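PDB 6I50: Sfrice_029225 from Spodoptera frugiperda, which probably acts as a secreted cytokine of the tumour necrosis factor family, engaging TNF-type receptors as a trimer. Local coordinates for residues Ile4-His9 with Pro44-Ser49; Asp34-Val39 with Thr59-Val64; Asp80-Ile85 with Gly142-Leu147; Phe128-Asp133 with Ala163-Gln168. All blocks are in the same frame, centred on the assembly; numbering follows the deposited sequence.

Contact 1 is the buried member of the set, packing the short helix 44-47 on strand 5-10, whereas contact 4 lies at the surface and contacts 2 and 3 are partly buried. Contacts 1, 3 and 4 all reach the same sheet. Contact 2 touches contact 1 through Phe8 and Val62, contact 3 through His37 and Ser146, and contact 4 through Val64, whose backbone probably bonds to Gly132 and Asp133. The chemistry follows position: indole and threonine in contact 1, a water and bare backbone in contact 2, a polar network round Asp80 and Arg144 in contact 3, and a CH-pi contact plus one salt bridge in contact 4. Contacts 1 and 4 also meet between subunits of the trimer.

Contact 1. Residues Ile4-His9 with Pro44-Ser49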
loop_
_atom_site.group_PDB
_atom_site.type_symbol
_atom_site.label_atom_id
_atom_site.label_comp_id
_atom_site.label_asym_id
_atom_site.label_seq_id
_atom_site.Cartn_x
_atom_site.Cartn_y
_atom_site.Cartn_z
ATOM N N ILE A 4 1.246 15.899 11.890
ATOM C CA ILE A 4 -0.214 15.918 11.755
ATOM C C ILE A 4 -0.604 14.578 11.135
ATOM O O ILE A 4 -0.683 14.428 9.917
ATOM C CB ILE A 4 -0.690 17.117 10.939
ATOM C CG1 ILE A 4 -0.205 18.409 11.610
ATOM C CG2 ILE A 4 -2.211 17.118 10.800
ATOM C CD1 ILE A 4 -0.682 19.664 10.940
ATOM N N ALA A 5 -0.848 13.587 11.993
ATOM C CA ALA A 5 -0.978 12.209 11.545
ATOM C C ALA A 5 -1.716 11.412 12.608
ATOM O O ALA A 5 -1.682 11.755 13.789
ATOM C CB ALA A 5 0.395 11.582 11.275
ATOM N N ALA A 6 -2.366 10.338 12.174
ATOM C CA ALA A 6 -3.104 9.474 13.085
ATOM C C ALA A 6 -3.287 8.108 12.437
ATOM O O ALA A 6 -3.368 7.989 11.211
ATOM C CB ALA A 6 -4.466 10.080 13.456
ATOM N N HIS A 7 -3.349 7.080 13.281
ATOM C CA HIS A 7 -3.614 5.717 12.847
ATOM C C HIS A 7 -4.711 5.147 13.731
ATOM O O HIS A 7 -4.610 5.216 14.957
ATOM C CB HIS A 7 -2.360 4.842 12.939
ATOM C CG HIS A 7 -2.577 3.430 12.494
ATOM N ND1 HIS A 7 -2.454 3.037 11.177
ATOM C CD2 HIS A 7 -2.915 2.317 13.188
ATOM C CE1 HIS A 7 -2.693 1.740 11.083
ATOM N NE2 HIS A 7 -2.972 1.279 12.289
ATOM N N PHE A 8 -5.765 4.622 13.114
ATOM C CA PHE A 8 -6.881 4.016 13.830
ATOM C C PHE A 8 -7.020 2.579 13.358
ATOM O O PHE A 8 -7.004 2.319 12.150
ATOM C CB PHE A 8 -8.180 4.787 13.580
ATOM C CG PHE A 8 -8.044 6.264 13.779
ATOM C CD1 PHE A 8 -8.151 6.810 15.047
ATOM C CD2 PHE A 8 -7.776 7.104 12.705
ATOM C CE1 PHE A 8 -8.016 8.175 15.245
ATOM C CE2 PHE A 8 -7.644 8.470 12.892
ATOM C CZ PHE A 8 -7.756 9.003 14.170
ATOM N N HIS A 9 -7.164 1.643 14.292
ATOM C CA HIS A 9 -7.212 0.243 13.898
ATOM C C HIS A 9 -8.416 -0.450 14.523
ATOM O O HIS A 9 -9.062 0.070 15.437
ATOM C CB HIS A 9 -5.901 -0.501 14.245
ATOM C CG HIS A 9 -5.492 -0.409 15.683
ATOM N ND1 HIS A 9 -4.169 -0.355 16.070
ATOM C CD2 HIS A 9 -6.218 -0.400 16.826
ATOM C CE1 HIS A 9 -4.099 -0.297 17.388
ATOM N NE2 HIS A 9 -5.328 -0.326 17.872
ATOM N N PRO A 44 -1.929 3.273 20.054
ATOM C CA PRO A 44 -1.340 3.952 21.220
ATOM C C PRO A 44 -0.531 5.192 20.871
ATOM O O PRO A 44 -0.623 6.194 21.591
ATOM C CB PRO A 44 -0.479 2.851 21.851
ATOM C CG PRO A 44 -1.215 1.595 21.521
ATOM C CD PRO A 44 -1.749 1.810 20.121
ATOM N N TRP A 45 0.251 5.170 19.787
ATOM C CA TRP A 45 1.046 6.351 19.471
ATOM C C TRP A 45 0.158 7.528 19.099
ATOM O O TRP A 45 0.533 8.684 19.324
ATOM C CB TRP A 45 2.064 6.049 18.362
ATOM C CG TRP A 45 1.546 5.919 16.945
ATOM C CD1 TRP A 45 1.369 4.758 16.242
ATOM C CD2 TRP A 45 1.206 6.986 16.041
ATOM N NE1 TRP A 45 0.916 5.033 14.969
ATOM C CE2 TRP A 45 0.808 6.393 14.821
ATOM C CE3 TRP A 45 1.193 8.382 16.147
ATOM C CZ2 TRP A 45 0.397 7.148 13.720
ATOM C CZ3 TRP A 45 0.780 9.131 15.057
ATOM C CH2 TRP A 45 0.388 8.512 13.857
ATOM N N THR A 46 -1.023 7.253 18.550
ATOM C CA THR A 46 -1.970 8.315 18.243
ATOM C C THR A 46 -2.603 8.869 19.514
ATOM O O THR A 46 -2.695 10.087 19.688
ATOM C CB THR A 46 -3.029 7.783 17.276
ATOM O OG1 THR A 46 -2.387 7.439 16.041
ATOM C CG2 THR A 46 -4.102 8.818 17.023
ATOM N N VAL A 47 -3.025 7.987 20.425
ATOM C CA VAL A 47 -3.559 8.434 21.715
ATOM C C VAL A 47 -2.559 9.332 22.433
ATOM O O VAL A 47 -2.927 10.358 23.021
ATOM C CB VAL A 47 -3.937 7.220 22.585
ATOM C CG1 VAL A 47 -4.229 7.652 24.029
ATOM C CG2 VAL A 47 -5.135 6.486 21.995
ATOM N N ALA A 48 -1.280 8.958 22.399
ATOM C CA ALA A 48 -0.225 9.648 23.129
ATOM C C ALA A 48 0.388 10.819 22.367
ATOM O O ALA A 48 1.245 11.516 22.922
ATOM C CB ALA A 48 0.882 8.659 23.498
ATOM N N SER A 49 -0.025 11.061 21.132
ATOM C CA SER A 49 0.644 12.065 20.313
ATOM C C SER A 49 0.448 13.463 20.895
ATOM O O SER A 49 -0.689 13.860 21.179
ATOM C CB SER A 49 0.111 12.024 18.883
ATOM O OG SER A 49 0.638 13.108 18.140
HETATM O O HOH W 1 0.270 12.843 15.575
#
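The indole of Trp45 overlaps strand 5-10 from Ala5 to His7, mostly through its six-membered ring. CH2 comes within 3.7 Å of Ala6 CA, CZ2 lies 3.7 Å from His7 CB, and Ala5 CB adds a looser apolar contact to CH2. Trp45 holds CG between its own backbone N and carbonyl carbon (chi1 75°), a crowded position. The hydroxyl of the next residue, Thr46 OG1, sits over the centre of the indole, 3.4 Å above its plane.

That hydroxyl also provides the direct polar link. His7 N donates to Thr46 OG1 at 2.9 Å, a nearly straight bond with an N-H...O angle of 163°, and so a strand amide is satisfied by a side chain. The methyl branch of Thr46 takes the apolar side, with CG2 3.8 Å from Ala6 CB. Farther along, a water bridges the two segments, donating to Ala5 O at 2.9 Å and accepting from Ser49 OG at 2.6 Å.

His7 turns its imidazole away from the helix, and its ND1 bonds to Tyr73. Trp45 NE1 donates to Ala126 O of the second subunit, so the indole serves the strand and the trimer interface at once. Helix 44-47 follows strand 40-42 and lies beside strand 5-10, which pairs antiparallel with both 40-42 and 144-161 in a sheet of the TNF jelly roll.

Contact 2. Residues Asp34-Val39 with Thr59-Val64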
loop_
_atom_site.group_PDB
_atom_site.type_symbol
_atom_site.label_atom_id
_atom_site.label_comp_id
_atom_site.label_asym_id
_atom_site.label_seq_id
_atom_site.Cartn_x
_atom_site.Cartn_y
_atom_site.Cartn_z
ATOM N N ASP A 34 -24.524 0.162 3.528
ATOM C CA ASP A 34 -24.387 1.612 3.631
ATOM C C ASP A 34 -24.011 2.090 5.028
ATOM O O ASP A 34 -23.993 3.305 5.272
ATOM C CB ASP A 34 -25.653 2.341 3.170
ATOM C CG ASP A 34 -25.351 3.722 2.635
ATOM O OD1 ASP A 34 -24.495 3.825 1.730
ATOM O OD2 ASP A 34 -25.959 4.698 3.120
ATOM N N ALA A 35 -23.700 1.181 5.950
ATOM C CA ALA A 35 -23.186 1.679 7.221
ATOM C C ALA A 35 -21.665 1.789 7.164
ATOM O O ALA A 35 -21.003 0.944 6.553
ATOM C CB ALA A 35 -23.585 0.757 8.368
ATOM N N PRO A 36 -21.080 2.812 7.776
ATOM C CA PRO A 36 -19.620 2.895 7.821
ATOM C C PRO A 36 -19.039 1.917 8.829
ATOM O O PRO A 36 -19.666 1.581 9.836
ATOM C CB PRO A 36 -19.363 4.343 8.251
ATOM C CG PRO A 36 -20.561 4.704 9.062
ATOM C CD PRO A 36 -21.727 3.939 8.472
ATOM N N HIS A 37 -17.829 1.450 8.534
ATOM C CA HIS A 37 -17.057 0.729 9.536
ATOM C C HIS A 37 -16.853 1.638 10.743
ATOM O O HIS A 37 -16.445 2.794 10.598
ATOM C CB HIS A 37 -15.712 0.289 8.949
ATOM C CG HIS A 37 -15.830 -0.773 7.897
ATOM N ND1 HIS A 37 -15.689 -2.115 8.178
ATOM C CD2 HIS A 37 -16.080 -0.693 6.567
ATOM C CE1 HIS A 37 -15.844 -2.816 7.068
ATOM N NE2 HIS A 37 -16.085 -1.978 6.076
ATOM N N ASP A 38 -17.179 1.135 11.940
ATOM C CA ASP A 38 -17.151 2.021 13.099
ATOM C C ASP A 38 -16.502 1.384 14.324
ATOM O O ASP A 38 -16.650 1.911 15.433
ATOM C CB ASP A 38 -18.564 2.508 13.451
ATOM C CG ASP A 38 -19.520 1.374 13.783
ATOM O OD1 ASP A 38 -19.097 0.198 13.795
ATOM O OD2 ASP A 38 -20.707 1.667 14.036
ATOM N N VAL A 39 -15.786 0.275 14.156
ATOM C CA VAL A 39 -15.113 -0.368 15.279
ATOM C C VAL A 39 -13.639 0.030 15.256
ATOM O O VAL A 39 -12.752 -0.813 15.420
ATOM C CB VAL A 39 -15.301 -1.896 15.228
ATOM C CG1 VAL A 39 -14.965 -2.536 16.566
ATOM C CG2 VAL A 39 -16.733 -2.233 14.834
ATOM N N THR A 59 -19.083 8.038 15.508
ATOM C CA THR A 59 -19.714 7.340 14.394
ATOM C C THR A 59 -18.718 6.551 13.558
ATOM O O THR A 59 -19.126 5.889 12.599
ATOM C CB THR A 59 -20.456 8.328 13.483
ATOM O OG1 THR A 59 -19.549 9.340 13.041
ATOM C CG2 THR A 59 -21.610 8.978 14.224
ATOM N N GLY A 60 -17.431 6.616 13.890
ATOM C CA GLY A 60 -16.402 5.957 13.120
ATOM C C GLY A 60 -15.783 6.794 12.024
ATOM O O GLY A 60 -14.965 6.273 11.261
ATOM N N HIS A 61 -16.143 8.070 11.911
ATOM C CA HIS A 61 -15.552 8.925 10.894
ATOM C C HIS A 61 -14.224 9.482 11.387
ATOM O O HIS A 61 -14.062 9.782 12.575
ATOM C CB HIS A 61 -16.489 10.084 10.538
ATOM C CG HIS A 61 -17.718 9.671 9.793
ATOM N ND1 HIS A 61 -18.807 9.098 10.412
ATOM C CD2 HIS A 61 -18.045 9.777 8.480
ATOM C CE1 HIS A 61 -19.745 8.852 9.514
ATOM N NE2 HIS A 61 -19.306 9.254 8.333
ATOM N N VAL A 62 -13.270 9.610 10.474
ATOM C CA VAL A 62 -12.038 10.340 10.749
ATOM C C VAL A 62 -12.290 11.814 10.459
ATOM O O VAL A 62 -12.740 12.174 9.366
ATOM C CB VAL A 62 -10.870 9.800 9.909
ATOM C CG1 VAL A 62 -9.655 10.688 10.086
ATOM C CG2 VAL A 62 -10.541 8.370 10.320
ATOM N N HIS A 63 -12.009 12.659 11.443
ATOM C CA HIS A 63 -12.301 14.088 11.407
ATOM C C HIS A 63 -10.989 14.825 11.128
ATOM O O HIS A 63 -10.096 14.849 11.979
ATOM C CB HIS A 63 -12.925 14.487 12.746
ATOM C CG HIS A 63 -13.388 15.909 12.837
ATOM N ND1 HIS A 63 -13.053 16.879 11.919
ATOM C CD2 HIS A 63 -14.150 16.526 13.772
ATOM C CE1 HIS A 63 -13.598 18.029 12.276
ATOM N NE2 HIS A 63 -14.266 17.843 13.400
ATOM N N VAL A 64 -10.873 15.418 9.935
ATOM C CA VAL A 64 -9.669 16.136 9.514
ATOM C C VAL A 64 -9.757 17.568 10.032
ATOM O O VAL A 64 -10.802 18.217 9.903
ATOM C CB VAL A 64 -9.526 16.114 7.977
ATOM C CG1 VAL A 64 -8.301 16.927 7.513
ATOM C CG2 VAL A 64 -9.461 14.671 7.452
HETATM O O HOH W 2 -15.223 4.283 8.843
#
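Pro36, Gly60 and Asp38 carry this contact, and Gly60 is where the two backbones have their closest CA pair: its CA lies 4.0 Å from Asp38 CA. The loop at Gly60 has a positive phi of 91°, and a CB here would collide with Asp38 CA and His37 O and jam against the carbonyl O of the preceding residue, so the close approach depends on glycine.

Asp38 approaches through its methylene, CB standing 3.5 Å from Thr59 O. Pro36 covers the neighbouring part of the loop, with ring atom CG 4.0 Å from Thr59 O and a little farther from His61 CE1. The imidazole of His61 is held in turn by its own loop, because ND1 shares a 2.7 Å hydrogen bond with Thr59 OG1, which also bonds to Thr57.

No direct hydrogen bond joins the segments; instead a water donates to His37 O at 2.6 Å and to Gly60 O at 3.1 Å. Both segments lie beside strand 134-139 of the TNF jelly roll and bond to it, His37 through Val137 and Val62 through Leu135, while His37 NE2 bonds to Asn139. The chemistry is thus that of two backbones fitted closely together: the water probably offsets the repulsion of the carbonyl oxygens His37 O and Gly60 O, and the rest of the contact is close backbone and methylene packing.

Contact 3. Residues Asp80-Ile85 with Gly142-Leu147; sequences DSHDTI and GDRHSL
Arg144 sends CG anti to its carbonyl carbon (chi1 -59°) and bends at chi2 (-67°), which places CD, while His82 also turns CG anti to its carbonyl carbon; the guanidinium lies flat on the imidazole in the TNF jelly roll, where strand 68-80 leads into strand 84-92. The two planes are only 9° apart with centres 3.7 Å from each other, a flat stack of guanidinium on imidazole. Seen from the guanidinium, His82 CG lies over its centre; NH2 in turn lies over the middle of the imidazole.

Side-on, Arg144 grips a single carbonyl: NE and NH1 each donate to Thr84 O at 3.0 Å, with the oxygen near the guanidinium plane. Thr84 packs on Pro118 of the third subunit. Asp80 organises the other flank. Its OD2 closes an Asx turn by accepting from His82 N, and takes His82 ND1 through its syn lone pair at 2.7 Å, so the ring's rotation is fixed beneath the arginine.

OD1 serves His145 twice. His145 N reaches Asp80 OD1 at 2.7 Å from one face of the carboxylate, and His145 ND1 reaches it at 3.3 Å from the opposite face.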
loop_
_atom_site.group_PDB
_atom_site.type_symbol
_atom_site.label_atom_id
_atom_site.label_comp_id
_atom_site.label_asym_id
_atom_site.label_seq_id
_atom_site.Cartn_x
_atom_site.Cartn_y
_atom_site.Cartn_z
ATOM N N ASP A 80 -15.295 -13.651 4.724
ATOM C CA ASP A 80 -16.621 -13.544 4.143
ATOM C C ASP A 80 -16.756 -14.587 3.047
ATOM O O ASP A 80 -15.763 -15.043 2.473
ATOM C CB ASP A 80 -16.858 -12.131 3.596
ATOM C CG ASP A 80 -18.322 -11.839 3.341
ATOM O OD1 ASP A 80 -19.005 -11.345 4.261
ATOM O OD2 ASP A 80 -18.784 -12.100 2.211
ATOM N N SER A 81 -18.000 -14.955 2.754
ATOM C CA SER A 81 -18.267 -15.985 1.761
ATOM C C SER A 81 -18.698 -15.426 0.409
ATOM O O SER A 81 -18.881 -16.204 -0.529
ATOM C CB SER A 81 -19.330 -16.962 2.281
ATOM O OG SER A 81 -20.523 -16.283 2.618
ATOM N N HIS A 82 -18.865 -14.111 0.279
ATOM C CA HIS A 82 -19.250 -13.542 -1.008
ATOM C C HIS A 82 -18.097 -13.607 -2.008
ATOM O O HIS A 82 -16.920 -13.590 -1.636
ATOM C CB HIS A 82 -19.711 -12.094 -0.839
ATOM C CG HIS A 82 -21.060 -11.968 -0.209
ATOM N ND1 HIS A 82 -21.237 -11.845 1.152
ATOM C CD2 HIS A 82 -22.302 -11.976 -0.750
ATOM C CE1 HIS A 82 -22.528 -11.770 1.422
ATOM N NE2 HIS A 82 -23.197 -11.853 0.285
ATOM N N ASP A 83 -18.451 -13.685 -3.295
ATOM C CA ASP A 83 -17.433 -13.754 -4.338
ATOM C C ASP A 83 -16.651 -12.454 -4.445
ATOM O O ASP A 83 -15.451 -12.484 -4.742
ATOM C CB ASP A 83 -18.072 -14.088 -5.686
ATOM C CG ASP A 83 -18.426 -15.558 -5.822
ATOM O OD1 ASP A 83 -17.961 -16.369 -4.994
ATOM O OD2 ASP A 83 -19.172 -15.902 -6.764
ATOM N N THR A 84 -17.302 -11.316 -4.207
ATOM C CA THR A 84 -16.672 -10.009 -4.326
ATOM C C THR A 84 -16.768 -9.262 -3.007
ATOM O O THR A 84 -17.843 -9.197 -2.399
ATOM C CB THR A 84 -17.328 -9.182 -5.434
ATOM O OG1 THR A 84 -17.199 -9.870 -6.687
ATOM C CG2 THR A 84 -16.684 -7.811 -5.534
ATOM N N ILE A 85 -15.640 -8.712 -2.564
ATOM C CA ILE A 85 -15.591 -7.810 -1.425
ATOM C C ILE A 85 -14.932 -6.523 -1.899
ATOM O O ILE A 85 -13.973 -6.557 -2.680
ATOM C CB ILE A 85 -14.843 -8.431 -0.226
ATOM C CG1 ILE A 85 -13.517 -9.057 -0.660
ATOM C CG2 ILE A 85 -15.702 -9.505 0.432
ATOM C CD1 ILE A 85 -12.315 -8.170 -0.443
ATOM N N GLY A 142 -24.066 -4.794 0.361
ATOM C CA GLY A 142 -24.597 -4.998 1.690
ATOM C C GLY A 142 -24.040 -6.233 2.368
ATOM O O GLY A 142 -23.758 -7.254 1.741
ATOM N N ASP A 143 -23.869 -6.111 3.683
ATOM C CA ASP A 143 -23.627 -7.240 4.566
ATOM C C ASP A 143 -22.401 -8.050 4.174
ATOM O O ASP A 143 -22.507 -9.124 3.574
ATOM C CB ASP A 143 -24.869 -8.119 4.618
ATOM C CG ASP A 143 -26.000 -7.460 5.377
ATOM O OD1 ASP A 143 -26.194 -6.234 5.211
ATOM O OD2 ASP A 143 -26.685 -8.161 6.151
ATOM N N ARG A 144 -21.235 -7.525 4.517
ATOM C CA ARG A 144 -19.986 -8.258 4.462
ATOM C C ARG A 144 -19.433 -8.339 5.875
ATOM O O ARG A 144 -19.675 -7.452 6.704
ATOM C CB ARG A 144 -18.973 -7.583 3.527
ATOM C CG ARG A 144 -19.453 -7.440 2.091
ATOM C CD ARG A 144 -19.584 -8.784 1.416
ATOM N NE ARG A 144 -19.650 -8.670 -0.043
ATOM C CZ ARG A 144 -20.776 -8.601 -0.746
ATOM N NH1 ARG A 144 -20.727 -8.512 -2.070
ATOM N NH2 ARG A 144 -21.955 -8.628 -0.134
ATOM N N HIS A 145 -18.713 -9.418 6.155
ATOM C CA HIS A 145 -18.076 -9.614 7.447
ATOM C C HIS A 145 -16.585 -9.333 7.340
ATOM O O HIS A 145 -15.924 -9.777 6.396
ATOM C CB HIS A 145 -18.294 -11.037 7.958
ATOM C CG HIS A 145 -19.734 -11.390 8.159
ATOM N ND1 HIS A 145 -20.587 -11.655 7.110
ATOM C CD2 HIS A 145 -20.470 -11.518 9.286
ATOM C CE1 HIS A 145 -21.788 -11.939 7.584
ATOM N NE2 HIS A 145 -21.742 -11.863 8.902
ATOM N N SER A 146 -16.062 -8.598 8.316
ATOM C CA SER A 146 -14.645 -8.273 8.374
ATOM C C SER A 146 -14.120 -8.532 9.780
ATOM O O SER A 146 -14.874 -8.530 10.758
ATOM C CB SER A 146 -14.380 -6.816 7.968
ATOM O OG SER A 146 -15.266 -5.932 8.632
ATOM N N LEU A 147 -12.810 -8.764 9.873
ATOM C CA LEU A 147 -12.145 -8.980 11.155
ATOM C C LEU A 147 -11.578 -7.652 11.641
ATOM O O LEU A 147 -10.649 -7.103 11.035
ATOM C CB LEU A 147 -11.046 -10.033 11.034
ATOM C CG LEU A 147 -11.508 -11.466 10.798
ATOM C CD1 LEU A 147 -10.308 -12.389 10.644
ATOM C CD2 LEU A 147 -12.392 -11.924 11.946
HETATM O O HOH W 3 -21.780 -12.183 4.513
#

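Contact 4. Residues Phe128-Asp133 with Ala163-Gln168; sequences FLKAGD and AEDPTQ
The C-terminal tail that follows strand 144-161 packs here on the end of strand 117-129, part of the TNF jelly roll, where a type II turn from Lys130 to Asp133 begins. Phe128 and Pro166 meet tip to tip in a CH-pi contact: Pro166 CD stands 3.4 Å from the centroid of the Phe128 ring and only 8° off its normal. The phenyl gets there with CG anti to the backbone N (chi1 173°). Around the same ring, Asp165 CA lies 3.5 Å from CZ, Ala163 O sits in plane at the edge, and Ala163 CB touches CE1 at 4.0 Å.

This patch lies at a subunit boundary, since Phe128 packs on Trp45 of the third subunit and Pro166 on Ala48 of that third subunit.

Alongside, a salt bridge ties the turn to the tail. Asp165 is itself held in an Asx turn by Thr167 N, which donates to OD1 at 3.1 Å. One carboxylate oxygen thus steadies the tail while the other meets the lysine: Lys130 NZ reaches Asp165 OD2 at 2.8 Å, on its anti side and 17° out of the carboxylate plane.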
loop_
_atom_site.group_PDB
_atom_site.type_symbol
_atom_site.label_atom_id
_atom_site.label_comp_id
_atom_site.label_asym_id
_atom_site.label_seq_id
_atom_site.Cartn_x
_atom_site.Cartn_y
_atom_site.Cartn_z
ATOM N N PHE A 128 -5.894 15.220 -1.422
ATOM C CA PHE A 128 -6.134 16.533 -0.852
ATOM C C PHE A 128 -7.326 16.451 0.090
ATOM O O PHE A 128 -8.407 16.008 -0.305
ATOM C CB PHE A 128 -6.394 17.576 -1.936
ATOM C CG PHE A 128 -6.818 18.899 -1.382
ATOM C CD1 PHE A 128 -5.872 19.799 -0.903
ATOM C CD2 PHE A 128 -8.164 19.225 -1.283
ATOM C CE1 PHE A 128 -6.263 21.008 -0.360
ATOM C CE2 PHE A 128 -8.558 20.435 -0.748
ATOM C CZ PHE A 128 -7.610 21.325 -0.284
ATOM N N LEU A 129 -7.129 16.888 1.331
ATOM C CA LEU A 129 -8.189 16.901 2.332
ATOM C C LEU A 129 -8.302 18.294 2.928
ATOM O O LEU A 129 -7.291 18.980 3.119
ATOM C CB LEU A 129 -7.921 15.886 3.447
ATOM C CG LEU A 129 -7.702 14.439 2.990
ATOM C CD1 LEU A 129 -7.301 13.563 4.161
ATOM C CD2 LEU A 129 -8.954 13.889 2.324
ATOM N N LYS A 130 -9.532 18.714 3.216
ATOM C CA LYS A 130 -9.794 20.010 3.826
ATOM C C LYS A 130 -10.080 19.861 5.315
ATOM O O LYS A 130 -10.685 18.881 5.755
ATOM C CB LYS A 130 -10.994 20.703 3.173
ATOM C CG LYS A 130 -10.817 21.048 1.717
ATOM C CD LYS A 130 -11.882 22.032 1.253
ATOM C CE LYS A 130 -11.693 23.393 1.897
ATOM N NZ LYS A 130 -12.302 24.470 1.068
ATOM N N ALA A 131 -9.659 20.864 6.088
ATOM C CA ALA A 131 -10.147 20.996 7.451
ATOM C C ALA A 131 -11.668 20.904 7.449
ATOM O O ALA A 131 -12.340 21.525 6.618
ATOM C CB ALA A 131 -9.686 22.324 8.062
ATOM N N GLY A 132 -12.207 20.087 8.355
ATOM C CA GLY A 132 -13.634 19.852 8.415
ATOM C C GLY A 132 -14.117 18.641 7.642
ATOM O O GLY A 132 -15.283 18.255 7.791
ATOM N N ASP A 133 -13.269 18.033 6.816
ATOM C CA ASP A 133 -13.654 16.804 6.135
ATOM C C ASP A 133 -13.871 15.684 7.141
ATOM O O ASP A 133 -13.173 15.595 8.155
ATOM C CB ASP A 133 -12.578 16.363 5.146
ATOM C CG ASP A 133 -12.590 17.152 3.853
ATOM O OD1 ASP A 133 -13.456 18.035 3.674
ATOM O OD2 ASP A 133 -11.716 16.873 3.000
ATOM N N ALA A 163 -1.414 22.892 1.372
ATOM C CA ALA A 163 -1.977 23.081 0.044
ATOM C C ALA A 163 -3.224 23.944 0.147
ATOM O O ALA A 163 -4.027 23.771 1.066
ATOM C CB ALA A 163 -2.318 21.739 -0.617
ATOM N N GLU A 164 -3.374 24.869 -0.796
ATOM C CA GLU A 164 -4.631 25.574 -0.968
ATOM C C GLU A 164 -5.640 24.665 -1.666
ATOM O O GLU A 164 -5.276 23.690 -2.328
ATOM C CB GLU A 164 -4.418 26.845 -1.785
ATOM C CG GLU A 164 -3.240 27.678 -1.325
ATOM C CD GLU A 164 -3.670 28.890 -0.528
ATOM O OE1 GLU A 164 -4.802 29.375 -0.746
ATOM O OE2 GLU A 164 -2.880 29.358 0.316
ATOM N N ASP A 165 -6.920 24.988 -1.507
ATOM C CA ASP A 165 -7.969 24.255 -2.213
ATOM C C ASP A 165 -7.703 24.288 -3.714
ATOM O O ASP A 165 -7.686 25.375 -4.308
ATOM C CB ASP A 165 -9.341 24.852 -1.907
ATOM C CG ASP A 165 -10.485 23.920 -2.284
ATOM O OD1 ASP A 165 -10.369 23.181 -3.288
ATOM O OD2 ASP A 165 -11.506 23.924 -1.567
ATOM N N PRO A 166 -7.489 23.142 -4.366
ATOM C CA PRO A 166 -7.140 23.138 -5.792
ATOM C C PRO A 166 -8.325 23.183 -6.742
ATOM O O PRO A 166 -8.112 23.265 -7.955
ATOM C CB PRO A 166 -6.394 21.808 -5.940
ATOM C CG PRO A 166 -7.074 20.914 -4.969
ATOM C CD PRO A 166 -7.474 21.784 -3.794
ATOM N N THR A 167 -9.549 23.113 -6.233
ATOM C CA THR A 167 -10.743 23.174 -7.056
ATOM C C THR A 167 -11.545 24.411 -6.686
ATOM O O THR A 167 -11.476 24.906 -5.558
ATOM C CB THR A 167 -11.617 21.926 -6.885
ATOM O OG1 THR A 167 -12.127 21.879 -5.546
ATOM C CG2 THR A 167 -10.812 20.658 -7.173
ATOM N N GLN A 168 -12.297 24.917 -7.651
ATOM C CA GLN A 168 -13.256 25.969 -7.370
ATOM C C GLN A 168 -14.551 25.621 -8.081
ATOM O O GLN A 168 -14.569 24.842 -9.038
ATOM C CB GLN A 168 -12.739 27.347 -7.798
ATOM C CG GLN A 168 -12.532 27.505 -9.286
ATOM C CD GLN A 168 -11.840 28.808 -9.630
ATOM O OE1 GLN A 168 -10.951 29.261 -8.908
ATOM N NE2 GLN A 168 -12.250 29.423 -10.735
#